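Local coordinates for ABC-type branched-chain amino acid transport systems periplasmic component-like protein (Thermomonospora curvata, PDB 4N03) that probably binds fatty acids for an ABC transporter and is found here with palmitic acid bound, at residues D169-Y180 and E221-G231; Y148-L159 and Q249-A257. All coordinates share one frame; numbering follows the deposited sequence.

Contact 1 (D169-Y180 and E221-G231). With PLM (palmitic acid), chain B.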
loop_
_atom_site.group_PDB
_atom_site.type_symbol
_atom_site.label_atom_id
_atom_site.label_comp_id
_atom_site.label_asym_id
_atom_site.label_seq_id
_atom_site.Cartn_x
_atom_site.Cartn_y
_atom_site.Cartn_z
ATOM N N ASP A 169 -26.784 11.236 -6.885
ATOM C CA ASP A 169 -26.713 9.875 -6.334
ATOM C C ASP A 169 -26.046 9.877 -4.968
ATOM O O ASP A 169 -25.428 10.854 -4.529
ATOM C CB ASP A 169 -25.967 8.943 -7.286
ATOM C CG ASP A 169 -26.804 8.479 -8.466
ATOM O OD1 ASP A 169 -28.000 8.784 -8.544
ATOM O OD2 ASP A 169 -26.189 7.750 -9.298
ATOM N N LYS A 170 -26.146 8.738 -4.311
ATOM C CA LYS A 170 -25.646 8.520 -2.975
ATOM C C LYS A 170 -24.580 7.403 -2.957
ATOM O O LYS A 170 -24.782 6.275 -3.486
ATOM C CB LYS A 170 -26.783 8.099 -2.048
ATOM C CG LYS A 170 -26.366 7.906 -0.583
ATOM C CD LYS A 170 -27.537 7.463 0.272
ATOM C CE LYS A 170 -28.620 8.502 0.428
ATOM N NZ LYS A 170 -29.714 7.979 1.332
ATOM N N LEU A 171 -23.449 7.692 -2.335
ATOM C CA LEU A 171 -22.383 6.739 -2.116
ATOM C C LEU A 171 -22.447 6.253 -0.701
ATOM O O LEU A 171 -22.532 7.060 0.208
ATOM C CB LEU A 171 -21.020 7.444 -2.333
ATOM C CG LEU A 171 -20.842 8.252 -3.616
ATOM C CD1 LEU A 171 -19.470 8.904 -3.600
ATOM C CD2 LEU A 171 -20.990 7.359 -4.823
ATOM N N GLY A 172 -22.355 4.936 -0.497
ATOM C CA GLY A 172 -22.196 4.377 0.832
ATOM C C GLY A 172 -20.806 3.899 1.034
ATOM O O GLY A 172 -20.397 2.978 0.313
ATOM N N HIS A 173 -20.086 4.430 2.017
ATOM C CA HIS A 173 -18.682 4.087 2.218
ATOM C C HIS A 173 -18.505 3.399 3.544
ATOM O O HIS A 173 -18.710 3.969 4.615
ATOM C CB HIS A 173 -17.843 5.362 2.124
ATOM C CG HIS A 173 -16.378 5.096 1.951
ATOM N ND1 HIS A 173 -15.534 6.063 1.485
ATOM C CD2 HIS A 173 -15.629 3.974 2.179
ATOM C CE1 HIS A 173 -14.312 5.558 1.445
ATOM N NE2 HIS A 173 -14.342 4.292 1.855
ATOM N N VAL A 174 -18.167 2.112 3.477
ATOM C CA VAL A 174 -17.852 1.289 4.617
ATOM C C VAL A 174 -16.371 1.404 4.842
ATOM O O VAL A 174 -15.591 1.101 3.902
ATOM C CB VAL A 174 -18.240 -0.188 4.343
ATOM C CG1 VAL A 174 -17.825 -1.084 5.504
ATOM C CG2 VAL A 174 -19.733 -0.341 4.070
ATOM N N TYR A 175 -15.903 1.797 6.033
ATOM C CA TYR A 175 -14.487 2.137 6.181
ATOM C C TYR A 175 -13.947 1.737 7.519
ATOM O O TYR A 175 -14.617 1.970 8.570
ATOM C CB TYR A 175 -14.306 3.678 5.909
ATOM C CG TYR A 175 -14.909 4.577 6.978
ATOM C CD1 TYR A 175 -16.251 4.915 6.981
ATOM C CD2 TYR A 175 -14.119 5.019 8.018
ATOM C CE1 TYR A 175 -16.794 5.699 8.024
ATOM C CE2 TYR A 175 -14.670 5.810 9.043
ATOM C CZ TYR A 175 -15.994 6.121 9.044
ATOM O OH TYR A 175 -16.526 6.862 10.112
ATOM N N PHE A 176 -12.699 1.274 7.559
ATOM C CA PHE A 176 -11.994 1.054 8.782
ATOM C C PHE A 176 -11.792 2.416 9.461
ATOM O O PHE A 176 -11.171 3.312 8.929
ATOM C CB PHE A 176 -10.623 0.427 8.539
ATOM C CG PHE A 176 -10.553 -1.062 8.293
ATOM C CD1 PHE A 176 -11.619 -1.893 8.385
ATOM C CD2 PHE A 176 -9.324 -1.617 8.000
ATOM C CE1 PHE A 176 -11.469 -3.267 8.194
ATOM C CE2 PHE A 176 -9.153 -2.980 7.783
ATOM C CZ PHE A 176 -10.228 -3.782 7.868
ATOM N N GLU A 177 -12.258 2.535 10.693
ATOM C CA GLU A 177 -12.108 3.746 11.471
ATOM C C GLU A 177 -10.632 4.141 11.575
ATOM O O GLU A 177 -9.725 3.295 11.697
ATOM C CB GLU A 177 -12.758 3.544 12.866
ATOM C CG GLU A 177 -12.123 2.453 13.722
ATOM C CD GLU A 177 -12.548 2.365 15.171
ATOM O OE1 GLU A 177 -13.584 2.883 15.562
ATOM O OE2 GLU A 177 -11.788 1.748 15.944
ATOM N N GLY A 178 -10.381 5.453 11.540
ATOM C CA GLY A 178 -9.053 5.973 11.724
ATOM C C GLY A 178 -8.316 6.244 10.407
ATOM O O GLY A 178 -8.925 6.499 9.382
ATOM N N ASP A 179 -7.001 6.197 10.473
ATOM C CA ASP A 179 -6.119 6.707 9.423
ATOM C C ASP A 179 -6.367 6.204 8.037
ATOM O O ASP A 179 -6.183 6.928 7.057
ATOM C CB ASP A 179 -4.633 6.241 9.711
ATOM C CG ASP A 179 -3.908 7.118 10.654
ATOM O OD1 ASP A 179 -4.495 8.100 11.199
ATOM O OD2 ASP A 179 -2.754 6.865 10.915
ATOM N N TYR A 180 -6.653 4.902 7.903
ATOM C CA TYR A 180 -6.830 4.305 6.566
ATOM C C TYR A 180 -8.233 4.657 6.052
ATOM O O TYR A 180 -8.369 5.419 5.092
ATOM C CB TYR A 180 -6.575 2.785 6.625
ATOM C CG TYR A 180 -7.139 1.953 5.507
ATOM C CD1 TYR A 180 -7.318 2.417 4.217
ATOM C CD2 TYR A 180 -7.446 0.621 5.734
ATOM C CE1 TYR A 180 -7.823 1.605 3.205
ATOM C CE2 TYR A 180 -7.898 -0.212 4.727
ATOM C CZ TYR A 180 -8.094 0.268 3.481
ATOM O OH TYR A 180 -8.555 -0.542 2.449
ATOM N N GLU A 221 -30.600 2.615 2.983
ATOM C CA GLU A 221 -30.266 3.933 2.484
ATOM C C GLU A 221 -30.390 4.107 0.986
ATOM O O GLU A 221 -30.243 5.254 0.473
ATOM C CB GLU A 221 -28.883 4.307 2.944
ATOM C CG GLU A 221 -28.815 4.736 4.368
ATOM C CD GLU A 221 -29.307 6.170 4.601
ATOM O OE1 GLU A 221 -29.139 7.093 3.770
ATOM O OE2 GLU A 221 -29.802 6.381 5.672
ATOM N N LYS A 222 -30.627 3.033 0.262
ATOM C CA LYS A 222 -30.805 3.085 -1.169
ATOM C C LYS A 222 -29.601 3.735 -1.849
ATOM O O LYS A 222 -29.713 4.609 -2.702
ATOM C CB LYS A 222 -32.117 3.765 -1.535
ATOM C CG LYS A 222 -33.346 3.105 -0.924
ATOM C CD LYS A 222 -34.633 3.819 -1.346
ATOM C CE LYS A 222 -35.868 3.080 -0.859
ATOM N NZ LYS A 222 -37.139 3.572 -1.469
ATOM N N VAL A 223 -28.410 3.296 -1.485
ATOM C CA VAL A 223 -27.219 3.863 -2.101
ATOM C C VAL A 223 -27.140 3.462 -3.581
ATOM O O VAL A 223 -27.720 2.460 -4.008
ATOM C CB VAL A 223 -25.926 3.441 -1.356
ATOM C CG1 VAL A 223 -25.988 3.847 0.103
ATOM C CG2 VAL A 223 -25.624 1.955 -1.508
ATOM N N ASP A 224 -26.396 4.217 -4.354
ATOM C CA ASP A 224 -26.154 3.956 -5.754
ATOM C C ASP A 224 -24.809 3.321 -6.035
ATOM O O ASP A 224 -24.629 2.763 -7.115
ATOM C CB ASP A 224 -26.305 5.252 -6.508
ATOM C CG ASP A 224 -27.684 5.840 -6.305
ATOM O OD1 ASP A 224 -28.652 5.238 -6.839
ATOM O OD2 ASP A 224 -27.830 6.882 -5.612
ATOM N N ALA A 225 -23.889 3.423 -5.100
ATOM C CA ALA A 225 -22.585 2.803 -5.233
ATOM C C ALA A 225 -22.098 2.540 -3.852
ATOM O O ALA A 225 -22.453 3.237 -2.899
ATOM C CB ALA A 225 -21.603 3.717 -5.985
ATOM N N ILE A 226 -21.282 1.492 -3.710
ATOM C CA ILE A 226 -20.751 1.040 -2.427
ATOM C C ILE A 226 -19.257 1.193 -2.477
ATOM O O ILE A 226 -18.616 0.616 -3.364
ATOM C CB ILE A 226 -21.120 -0.433 -2.157
ATOM C CG1 ILE A 226 -22.651 -0.613 -2.118
ATOM C CG2 ILE A 226 -20.475 -0.924 -0.876
ATOM C CD1 ILE A 226 -23.089 -2.070 -2.163
ATOM N N LEU A 227 -18.657 1.882 -1.538
ATOM C CA LEU A 227 -17.220 2.065 -1.417
ATOM C C LEU A 227 -16.769 1.340 -0.175
ATOM O O LEU A 227 -17.489 1.287 0.825
ATOM C CB LEU A 227 -16.848 3.549 -1.336
ATOM C CG LEU A 227 -16.792 4.299 -2.670
ATOM C CD1 LEU A 227 -18.007 4.166 -3.567
ATOM C CD2 LEU A 227 -16.500 5.768 -2.384
ATOM N N LEU A 228 -15.576 0.736 -0.264
ATOM C CA LEU A 228 -15.069 -0.105 0.816
ATOM C C LEU A 228 -13.610 0.165 1.068
ATOM O O LEU A 228 -12.774 -0.056 0.193
ATOM C CB LEU A 228 -15.264 -1.579 0.506
ATOM C CG LEU A 228 -14.795 -2.566 1.575
ATOM C CD1 LEU A 228 -15.550 -2.403 2.891
ATOM C CD2 LEU A 228 -14.897 -4.005 1.113
ATOM N N SER A 229 -13.276 0.542 2.290
ATOM C CA SER A 229 -11.900 0.666 2.734
ATOM C C SER A 229 -11.699 -0.230 3.915
ATOM O O SER A 229 -11.978 0.090 5.060
ATOM C CB SER A 229 -11.562 2.120 3.057
ATOM O OG SER A 229 -11.848 2.965 1.960
ATOM N N ALA A 230 -11.292 -1.457 3.584
ATOM C CA ALA A 230 -11.163 -2.551 4.550
ATOM C C ALA A 230 -10.204 -3.559 3.912
ATOM O O ALA A 230 -9.428 -3.201 3.008
ATOM C CB ALA A 230 -12.511 -3.141 4.823
ATOM N N GLY A 231 -10.197 -4.780 4.440
ATOM C CA GLY A 231 -9.318 -5.814 3.944
ATOM C C GLY A 231 -10.072 -6.869 3.208
ATOM O O GLY A 231 -11.274 -6.799 2.940
HETATM C C1 PLM B . -3.804 0.475 6.060
HETATM O O1 PLM B . -3.379 1.503 5.470
HETATM O O2 PLM B . -3.816 0.323 7.301
HETATM C C2 PLM B . -4.166 -0.728 5.221
HETATM C C3 PLM B . -2.812 -1.486 4.871
HETATM C C4 PLM B . -2.994 -2.588 3.854
HETATM C C5 PLM B . -1.734 -3.335 3.579
HETATM C C6 PLM B . -1.749 -4.423 2.484
HETATM C C7 PLM B . -1.342 -3.829 1.142
HETATM C C8 PLM B . -1.496 -4.733 -0.050
HETATM C C9 PLM B . -0.812 -4.262 -1.319
HETATM C CA PLM B . -1.678 -3.377 -2.245
HETATM C CB PLM B . -0.729 -2.734 -3.333
HETATM C CC PLM B . -0.896 -1.187 -3.388
HETATM C CD PLM B . 0.289 -0.450 -3.976
HETATM C CE PLM B . 0.201 1.070 -4.024
HETATM C CF PLM B . 1.604 1.695 -4.018
HETATM C CG PLM B . 2.255 1.806 -5.385
HETATM O O HOH W 1 -30.249 6.873 -8.564
#
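Parallel sheet pairing joins strand 170-176 to strand 225-229. Gly172, Val174 and Phe176 donate their N-H groups to the carbonyl oxygens of Ala225, Leu227 and Ser229, while Gly172 O and Val174 O receive Leu227 N and Ser229 N. The short strand axes approach to 4.6 Å, and their directions differ by 18°. On the face carrying His173, Leu227 CB lies over the imidazole towards its rim, 3.8 Å from the ring centroid. With CG opposite the backbone N (chi1 -165°), the ring reaches along the sheet until His173 NE2 hydrogen-bonds Ser229 OG at 2.8 Å, near the ring plane; a weak bond from ND1 to Thr188 helps fix its rotation. The strand order 198-204, 170-176, 225-229, 251-253, 275-279 is the 2-1-3-4-5 pattern of type I periplasmic binding proteins. At the C-terminal end, a CH-pi contact sets Ala230 CA over the centre of the Phe176 ring, 3.6 Å from the centroid. Tyr180 OH donates to Ala230 O at 2.9 Å, and one face of its ring covers the head of palmitic acid, with Tyr180 CD2 3.6 Å from C2. Ahead of strand 225-229, Lys170 NZ makes a salt bridge to Glu221 OE1 (2.7 Å) and bonds Glu221 O. Lys170 N donates to Asp224 OD2 on its anti lone pair. The carboxylates of Asp169 and Asp224 stack with planes 25° apart; a shared donating water and the Asp169-Lys166 salt bridge probably ease their repulsion.

Contact 2 (Y148-L159 and Q249-A257). With PLM (palmitic acid), chain B.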
loop_
_atom_site.group_PDB
_atom_site.type_symbol
_atom_site.label_atom_id
_atom_site.label_comp_id
_atom_site.label_asym_id
_atom_site.label_seq_id
_atom_site.Cartn_x
_atom_site.Cartn_y
_atom_site.Cartn_z
ATOM N N TYR A 148 -4.807 7.644 0.094
ATOM C CA TYR A 148 -6.108 7.013 -0.019
ATOM C C TYR A 148 -7.202 7.913 -0.520
ATOM O O TYR A 148 -8.125 7.529 -1.208
ATOM C CB TYR A 148 -6.539 6.448 1.312
ATOM C CG TYR A 148 -5.794 5.232 1.759
ATOM C CD1 TYR A 148 -5.632 4.096 0.935
ATOM C CD2 TYR A 148 -5.213 5.187 2.993
ATOM C CE1 TYR A 148 -4.955 2.974 1.381
ATOM C CE2 TYR A 148 -4.550 4.054 3.435
ATOM C CZ TYR A 148 -4.426 2.933 2.621
ATOM O OH TYR A 148 -3.773 1.776 3.001
ATOM N N ASP A 149 -7.175 9.179 -0.058
ATOM C CA ASP A 149 -8.114 10.208 -0.478
ATOM C C ASP A 149 -8.068 10.447 -1.975
ATOM O O ASP A 149 -9.086 10.445 -2.629
ATOM C CB ASP A 149 -7.991 11.490 0.332
ATOM C CG ASP A 149 -6.602 12.063 0.490
ATOM O OD1 ASP A 149 -5.621 11.506 -0.060
ATOM O OD2 ASP A 149 -6.512 13.089 1.218
ATOM N N VAL A 150 -6.857 10.640 -2.501
ATOM C CA VAL A 150 -6.689 10.813 -3.926
ATOM C C VAL A 150 -7.197 9.612 -4.697
ATOM O O VAL A 150 -7.853 9.785 -5.728
ATOM C CB VAL A 150 -5.190 11.056 -4.233
ATOM C CG1 VAL A 150 -4.832 10.888 -5.717
ATOM C CG2 VAL A 150 -4.794 12.438 -3.718
ATOM N N ASP A 151 -6.975 8.378 -4.223
ATOM C CA ASP A 151 -7.530 7.216 -4.905
ATOM C C ASP A 151 -9.060 7.255 -4.957
ATOM O O ASP A 151 -9.631 6.924 -5.978
ATOM C CB ASP A 151 -7.104 5.905 -4.257
ATOM C CG ASP A 151 -5.687 5.498 -4.585
ATOM O OD1 ASP A 151 -5.115 5.959 -5.573
ATOM O OD2 ASP A 151 -5.204 4.635 -3.802
HETATM N N MSE A 152 -9.740 7.616 -3.855
HETATM C CA MSE A 152 -11.187 7.716 -3.901
HETATM C C MSE A 152 -11.663 8.871 -4.757
HETATM O O MSE A 152 -12.691 8.746 -5.385
HETATM C CB MSE A 152 -11.773 7.839 -2.487
HETATM C CG MSE A 152 -11.648 6.559 -1.659
HETATM SE SE MSE A 152 -12.717 5.114 -2.378
HETATM C CE MSE A 152 -11.424 4.146 -3.278
ATOM N N ILE A 153 -10.938 9.976 -4.793
ATOM C CA ILE A 153 -11.365 11.072 -5.674
ATOM C C ILE A 153 -11.325 10.630 -7.132
ATOM O O ILE A 153 -12.277 10.785 -7.894
ATOM C CB ILE A 153 -10.490 12.309 -5.428
ATOM C CG1 ILE A 153 -10.773 12.880 -4.020
ATOM C CG2 ILE A 153 -10.796 13.367 -6.465
ATOM C CD1 ILE A 153 -9.697 13.835 -3.555
ATOM N N ASN A 154 -10.177 10.055 -7.521
ATOM C CA ASN A 154 -10.047 9.480 -8.870
ATOM C C ASN A 154 -11.122 8.434 -9.129
ATOM O O ASN A 154 -11.748 8.420 -10.170
ATOM C CB ASN A 154 -8.649 8.922 -9.088
ATOM C CG ASN A 154 -7.606 9.980 -9.374
ATOM O OD1 ASN A 154 -7.888 11.001 -9.992
ATOM N ND2 ASN A 154 -6.381 9.733 -8.962
ATOM N N GLY A 155 -11.326 7.546 -8.162
ATOM C CA GLY A 155 -12.288 6.489 -8.342
ATOM C C GLY A 155 -13.722 6.933 -8.478
ATOM O O GLY A 155 -14.484 6.435 -9.293
ATOM N N VAL A 156 -14.147 7.931 -7.671
ATOM C CA VAL A 156 -15.482 8.495 -7.805
ATOM C C VAL A 156 -15.635 9.230 -9.115
ATOM O O VAL A 156 -16.671 9.124 -9.772
ATOM C CB VAL A 156 -15.845 9.354 -6.580
ATOM C CG1 VAL A 156 -17.150 10.081 -6.808
ATOM C CG2 VAL A 156 -15.891 8.454 -5.337
ATOM N N GLN A 157 -14.618 9.981 -9.511
ATOM C CA GLN A 157 -14.691 10.636 -10.813
ATOM C C GLN A 157 -14.862 9.598 -11.917
ATOM O O GLN A 157 -15.610 9.771 -12.867
ATOM C CB GLN A 157 -13.468 11.473 -11.069
ATOM C CG GLN A 157 -13.511 12.217 -12.410
ATOM C CD GLN A 157 -14.565 13.300 -12.441
ATOM O OE1 GLN A 157 -14.362 14.399 -11.906
ATOM N NE2 GLN A 157 -15.700 13.014 -13.027
ATOM N N TRP A 158 -14.159 8.459 -11.796
ATOM C CA TRP A 158 -14.298 7.358 -12.743
ATOM C C TRP A 158 -15.689 6.776 -12.742
ATOM O O TRP A 158 -16.273 6.559 -13.796
ATOM C CB TRP A 158 -13.261 6.283 -12.439
ATOM C CG TRP A 158 -13.318 5.064 -13.307
ATOM C CD1 TRP A 158 -12.812 4.919 -14.554
ATOM C CD2 TRP A 158 -13.923 3.826 -12.961
ATOM N NE1 TRP A 158 -13.048 3.643 -15.007
ATOM C CE2 TRP A 158 -13.754 2.960 -14.066
ATOM C CE3 TRP A 158 -14.594 3.366 -11.838
ATOM C CZ2 TRP A 158 -14.218 1.650 -14.064
ATOM C CZ3 TRP A 158 -15.051 2.034 -11.840
ATOM C CH2 TRP A 158 -14.855 1.212 -12.947
ATOM N N LEU A 159 -16.265 6.552 -11.559
ATOM C CA LEU A 159 -17.648 6.070 -11.509
ATOM C C LEU A 159 -18.603 6.978 -12.280
ATOM O O LEU A 159 -19.511 6.537 -12.969
ATOM C CB LEU A 159 -18.139 5.930 -10.073
ATOM C CG LEU A 159 -17.516 4.841 -9.205
ATOM C CD1 LEU A 159 -17.994 4.956 -7.778
ATOM C CD2 LEU A 159 -17.802 3.453 -9.747
ATOM N N GLN A 249 -25.527 -2.414 -7.274
ATOM C CA GLN A 249 -24.641 -1.249 -7.233
ATOM C C GLN A 249 -23.207 -1.655 -7.470
ATOM O O GLN A 249 -22.764 -2.686 -6.933
ATOM C CB GLN A 249 -24.742 -0.589 -5.868
ATOM C CG GLN A 249 -26.091 0.032 -5.505
ATOM C CD GLN A 249 -27.064 -0.890 -4.817
ATOM O OE1 GLN A 249 -27.002 -2.108 -4.994
ATOM N NE2 GLN A 249 -27.937 -0.341 -4.000
ATOM N N PRO A 250 -22.430 -0.859 -8.159
ATOM C CA PRO A 250 -21.000 -1.155 -8.220
ATOM C C PRO A 250 -20.346 -1.011 -6.853
ATOM O O PRO A 250 -20.783 -0.181 -6.021
ATOM C CB PRO A 250 -20.489 -0.083 -9.183
ATOM C CG PRO A 250 -21.372 1.073 -8.935
ATOM C CD PRO A 250 -22.737 0.447 -8.760
ATOM N N ILE A 251 -19.293 -1.798 -6.637
ATOM C CA ILE A 251 -18.442 -1.729 -5.477
ATOM C C ILE A 251 -17.089 -1.220 -5.865
ATOM O O ILE A 251 -16.497 -1.730 -6.822
ATOM C CB ILE A 251 -18.330 -3.096 -4.753
ATOM C CG1 ILE A 251 -19.698 -3.568 -4.266
ATOM C CG2 ILE A 251 -17.378 -3.004 -3.601
ATOM C CD1 ILE A 251 -19.763 -5.032 -3.883
ATOM N N LEU A 252 -16.577 -0.215 -5.164
ATOM C CA LEU A 252 -15.257 0.351 -5.383
ATOM C C LEU A 252 -14.479 0.276 -4.105
ATOM O O LEU A 252 -14.883 0.861 -3.094
ATOM C CB LEU A 252 -15.384 1.810 -5.845
ATOM C CG LEU A 252 -14.076 2.570 -6.045
ATOM C CD1 LEU A 252 -13.288 1.986 -7.200
ATOM C CD2 LEU A 252 -14.348 4.050 -6.190
ATOM N N GLY A 253 -13.365 -0.440 -4.095
ATOM C CA GLY A 253 -12.537 -0.616 -2.943
ATOM C C GLY A 253 -11.241 0.130 -2.988
ATOM O O GLY A 253 -10.710 0.406 -4.060
ATOM N N SER A 254 -10.703 0.402 -1.809
ATOM C CA SER A 254 -9.364 0.866 -1.664
ATOM C C SER A 254 -8.396 -0.309 -2.005
ATOM O O SER A 254 -8.790 -1.446 -2.181
ATOM C CB SER A 254 -9.117 1.392 -0.264
ATOM O OG SER A 254 -9.916 2.525 0.043
ATOM N N ASN A 255 -7.112 0.030 -2.055
ATOM C CA ASN A 255 -6.163 -0.855 -2.731
ATOM C C ASN A 255 -5.934 -2.200 -2.097
ATOM O O ASN A 255 -5.442 -3.117 -2.761
ATOM C CB ASN A 255 -4.833 -0.149 -3.031
ATOM C CG ASN A 255 -4.038 0.224 -1.797
ATOM O OD1 ASN A 255 -4.046 -0.497 -0.821
ATOM N ND2 ASN A 255 -3.309 1.339 -1.876
ATOM N N SER A 256 -6.303 -2.372 -0.835
ATOM C CA SER A 256 -6.046 -3.606 -0.097
ATOM C C SER A 256 -7.301 -4.397 0.173
ATOM O O SER A 256 -7.245 -5.430 0.875
ATOM C CB SER A 256 -5.328 -3.333 1.211
ATOM O OG SER A 256 -6.168 -2.617 2.098
ATOM N N ALA A 257 -8.427 -4.008 -0.399
ATOM C CA ALA A 257 -9.721 -4.646 -0.142
ATOM C C ALA A 257 -9.934 -5.862 -1.069
ATOM O O ALA A 257 -11.003 -6.010 -1.655
ATOM C CB ALA A 257 -10.860 -3.637 -0.266
HETATM C C1 PLM B . -3.804 0.475 6.060
HETATM O O1 PLM B . -3.379 1.503 5.470
HETATM O O2 PLM B . -3.816 0.323 7.301
HETATM C C2 PLM B . -4.166 -0.728 5.221
HETATM C C3 PLM B . -2.812 -1.486 4.871
HETATM C C4 PLM B . -2.994 -2.588 3.854
HETATM C C5 PLM B . -1.734 -3.335 3.579
HETATM C C6 PLM B . -1.749 -4.423 2.484
HETATM C C7 PLM B . -1.342 -3.829 1.142
HETATM C C8 PLM B . -1.496 -4.733 -0.050
HETATM C C9 PLM B . -0.812 -4.262 -1.319
HETATM C CA PLM B . -1.678 -3.377 -2.245
HETATM C CB PLM B . -0.729 -2.734 -3.333
HETATM C CC PLM B . -0.896 -1.187 -3.388
HETATM C CD PLM B . 0.289 -0.450 -3.976
HETATM C CE PLM B . 0.201 1.070 -4.024
HETATM C CF PLM B . 1.604 1.695 -4.018
HETATM C CG PLM B . 2.255 1.806 -5.385
HETATM O O HOH W 2 -8.581 4.588 -1.148
HETATM O O HOH W 3 -5.067 -0.314 1.609
HETATM O O HOH W 4 -2.966 3.138 -4.065
HETATM O O HOH W 5 -6.902 2.943 -2.688
#
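Leu252, on strand 251-253, packs against Gly155 and its neighbours on helix 148-161, whose short segment runs nearly antiparallel to the strand. Its CB points at the helix, and CG, set opposite the backbone N (chi1 177°), comes 4.1 Å from CE of Met152, a selenomethionine. From there CD2 rests directly on the helix backbone: Leu252 CD2 lies 3.7 Å from Gly155 C, with Leu159 CD1 at 4.1 Å. This is the helix-on-sheet layering of an alpha/beta lobe. Bent at chi2 and chi3, the Met152 chain turns CE towards Gly253 O and Ser254 OG as well. Towards the ligand the contact becomes polar. Tyr148 OH donates to O1 of the palmitic acid at 2.5 Å, the oxygen lying in the plane of the phenol ring at its edge; Tyr84 and Ser109 also bond the fatty acid. A water donates to both Tyr148 OH and Asn255 OD1 and also bonds Ser256 OG. Two more link Asp151 OD2 to the Asn255 backbone N, weakly, and to Asn255 ND2, while Asp151 OD1 is taken by Thr146 and Thr370. Another joins Tyr148 O to Ser254 OG, itself bonded to Ser229. With no direct hydrogen bond between helix segment and loop, the polar half of this contact depends on ordered water, whereas, within this contact, Tyr148 OH bonds the ligand's carboxyl group directly.

How the contacts relate
From the N terminus, the chain builds the other sheet (strands 33-40 to 126-129) before reaching helix 148-161, which opens contact 2, and then strand 170-176, which opens contact 1. Helix 179-195, strand 198-204 and helix 212-220 follow before strand 225-229 closes contact 1 across 40 intervening residues. Helix 232-244 then leads to 249-257, closing contact 2 across 89 residues; the shorter loop therefore lies wholly within the longer. Contact 1 pairs strands within the sheet, contact 2 lays a helix on the neighbouring strand, and their centres are 9 Å apart. Val223 O probably bonds Gln249 NE2 between them, and the rings of Tyr180 and Tyr148 meet beside the palmitic acid that both contacts touch.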